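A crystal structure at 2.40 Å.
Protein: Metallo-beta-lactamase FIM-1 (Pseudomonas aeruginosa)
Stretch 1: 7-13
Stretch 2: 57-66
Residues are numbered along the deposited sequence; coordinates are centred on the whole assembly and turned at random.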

# COMPACT_ATOMS: atom_id res chain seq x y z
N ASP A 7 -5.98 -3.09 10.80
CA ASP A 7 -5.37 -1.97 11.51
C ASP A 7 -4.11 -2.44 12.22
O ASP A 7 -4.17 -3.37 13.04
CB ASP A 7 -6.35 -1.34 12.50
CG ASP A 7 -7.67 -0.97 11.85
OD1 ASP A 7 -8.67 -1.68 12.10
OD2 ASP A 7 -7.71 0.01 11.09
N VAL A 8 -2.98 -1.81 11.92
CA VAL A 8 -1.69 -2.15 12.51
C VAL A 8 -1.28 -1.05 13.48
O VAL A 8 -1.47 0.14 13.18
CB VAL A 8 -0.63 -2.37 11.42
CG1 VAL A 8 -0.91 -1.46 10.23
CG2 VAL A 8 0.78 -2.15 11.95
N PRO A 9 -0.75 -1.38 14.65
CA PRO A 9 -0.36 -0.35 15.62
C PRO A 9 0.76 0.54 15.10
O PRO A 9 1.60 0.13 14.30
CB PRO A 9 0.08 -1.15 16.85
CG PRO A 9 0.38 -2.52 16.33
CD PRO A 9 -0.57 -2.74 15.20
N VAL A 10 0.77 1.78 15.59
CA VAL A 10 1.80 2.74 15.21
C VAL A 10 3.14 2.29 15.77
O VAL A 10 3.25 1.91 16.94
CB VAL A 10 1.43 4.15 15.70
CG1 VAL A 10 2.48 5.16 15.28
CG2 VAL A 10 0.05 4.55 15.19
N THR A 11 4.18 2.33 14.94
CA THR A 11 5.52 1.94 15.34
C THR A 11 6.34 3.17 15.70
O THR A 11 6.21 4.23 15.09
CB THR A 11 6.22 1.14 14.24
OG1 THR A 11 6.29 1.93 13.04
CG2 THR A 11 5.47 -0.15 13.94
N PHE A 12 7.21 3.01 16.70
CA PHE A 12 8.09 4.07 17.16
C PHE A 12 9.53 3.57 17.10
O PHE A 12 9.85 2.50 17.64
CB PHE A 12 7.74 4.50 18.59
CG PHE A 12 6.30 4.87 18.78
CD1 PHE A 12 5.87 6.16 18.56
CD2 PHE A 12 5.38 3.91 19.17
CE1 PHE A 12 4.54 6.51 18.73
CE2 PHE A 12 4.05 4.25 19.34
CZ PHE A 12 3.63 5.54 19.12
N THR A 13 10.39 4.34 16.43
CA THR A 13 11.80 3.98 16.27
C THR A 13 12.68 5.12 16.74
O THR A 13 12.42 6.28 16.42
CB THR A 13 12.13 3.64 14.81
OG1 THR A 13 11.89 4.78 13.99
CG2 THR A 13 11.28 2.48 14.32
N PRO A 57 -7.70 7.89 16.22
CA PRO A 57 -7.28 6.79 17.10
C PRO A 57 -5.82 6.41 16.95
O PRO A 57 -5.20 5.98 17.93
CB PRO A 57 -8.20 5.63 16.68
CG PRO A 57 -8.61 5.96 15.29
CD PRO A 57 -8.74 7.45 15.26
N GLN A 58 -5.24 6.54 15.75
CA GLN A 58 -3.81 6.29 15.59
C GLN A 58 -2.98 7.40 16.23
O GLN A 58 -1.93 7.13 16.82
CB GLN A 58 -3.46 6.14 14.11
CG GLN A 58 -3.54 4.71 13.57
CD GLN A 58 -3.13 4.61 12.11
OE1 GLN A 58 -3.37 5.52 11.32
NE2 GLN A 58 -2.51 3.49 11.75
N THR A 59 -3.44 8.65 16.12
CA THR A 59 -2.79 9.73 16.85
C THR A 59 -2.96 9.55 18.35
O THR A 59 -2.06 9.90 19.13
CB THR A 59 -3.36 11.09 16.41
OG1 THR A 59 -3.16 11.25 15.00
CG2 THR A 59 -2.66 12.23 17.13
N ALA A 60 -4.09 8.98 18.79
CA ALA A 60 -4.28 8.70 20.21
C ALA A 60 -3.25 7.69 20.71
O ALA A 60 -2.85 7.75 21.88
CB ALA A 60 -5.70 8.19 20.46
N GLN A 61 -2.83 6.76 19.85
CA GLN A 61 -1.76 5.84 20.22
C GLN A 61 -0.47 6.59 20.52
O GLN A 61 0.24 6.28 21.49
CB GLN A 61 -1.53 4.82 19.11
CG GLN A 61 -2.64 3.79 18.95
CD GLN A 61 -2.42 2.91 17.74
OE1 GLN A 61 -1.35 2.33 17.56
NE2 GLN A 61 -3.44 2.80 16.90
N ILE A 62 -0.15 7.59 19.70
CA ILE A 62 1.08 8.36 19.89
C ILE A 62 1.04 9.10 21.22
O ILE A 62 2.03 9.13 21.96
CB ILE A 62 1.30 9.32 18.71
CG1 ILE A 62 1.37 8.54 17.39
CG2 ILE A 62 2.56 10.15 18.91
CD1 ILE A 62 1.43 9.42 16.17
N ILE A 63 -0.10 9.72 21.53
CA ILE A 63 -0.26 10.41 22.81
C ILE A 63 -0.05 9.44 23.96
O ILE A 63 0.68 9.72 24.92
CB ILE A 63 -1.65 11.07 22.88
CG1 ILE A 63 -1.76 12.21 21.87
CG2 ILE A 63 -1.94 11.56 24.30
CD1 ILE A 63 -3.17 12.73 21.71
N GLU A 64 -0.70 8.27 23.89
CA GLU A 64 -0.61 7.30 24.98
C GLU A 64 0.80 6.75 25.11
O GLU A 64 1.30 6.54 26.22
CB GLU A 64 -1.62 6.18 24.75
CG GLU A 64 -2.41 5.78 25.99
CD GLU A 64 -3.31 6.89 26.51
OE1 GLU A 64 -3.84 6.75 27.63
OE2 GLU A 64 -3.50 7.91 25.81
N TRP A 65 1.47 6.50 23.98
CA TRP A 65 2.85 6.01 24.02
C TRP A 65 3.78 7.03 24.65
O TRP A 65 4.71 6.67 25.38
CB TRP A 65 3.31 5.65 22.61
CG TRP A 65 4.77 5.33 22.51
CD1 TRP A 65 5.35 4.10 22.65
CD2 TRP A 65 5.84 6.25 22.25
NE1 TRP A 65 6.71 4.20 22.49
CE2 TRP A 65 7.04 5.51 22.25
CE3 TRP A 65 5.89 7.62 22.01
CZ2 TRP A 65 8.28 6.10 22.02
CZ3 TRP A 65 7.13 8.21 21.79
CH2 TRP A 65 8.30 7.45 21.79
N SER A 66 3.56 8.32 24.37
CA SER A 66 4.41 9.36 24.93
C SER A 66 4.25 9.46 26.44
O SER A 66 5.17 9.89 27.14
CB SER A 66 4.11 10.71 24.28
OG SER A 66 2.92 11.27 24.81
O HOH W 1 -3.40 1.37 14.34

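The segment 7-13, which enters a β-strand at Thr 11, packs against one side of the helix spanning 57-66, and the two together bury 390 Å² of surface. The strand and helix axes cross at -45° and approach to 10.4 Å.

The principal aromatic contact is a face-to-face stack between the ring of Phe 12 and the five-membered ring of Trp 65, with centroids 3.6 Å apart and planes only 6° from parallel. The closest atoms are Phe 12 CE2 and Trp 65 CG, at 3.4 Å. Both CA-to-CB bonds point toward the opposing stretch, and chi1 values of m for Phe 12 and t for Trp 65 bring the flat surfaces together. Phe 12 CB also makes an off-centre CH-pi contact, 4.2 Å from the centroid of the Trp 65 six-membered ring.

Aliphatic packing extends this contact. Ile 62 lies at the edge of the Phe 12 ring, its CG1 4.0 Å from Phe 12 CE1, and the same CG1 is 4.1 Å from Val 10 CG1. Val 10, buried and in the t rotamer, also places CG2 3.9 Å from Gln 58 CG, so that the aliphatic part of the glutamine contributes to the apolar surroundings. Alternation along the extended chain turns Val 10 and Phe 12 toward the helix and Thr 11 and Thr 13 away.

Polar contacts gather around Gln 61. The backbone N of Val 10 donates a nearly linear hydrogen bond (172°) to Gln 61 OE1 at 2.9 Å, the sole direct hydrogen bond between the stretches. The amide's other end serves a different partner: Gln 61 NE2 donates to a water at 2.9 Å, which in turn donates to Val 8 O at 2.6 Å. A glutamine thus suits this position, accepting from one backbone group and reaching another through water. Gln 58 NE2 adds a weak 3.5 Å hydrogen bond to the same water oxygen.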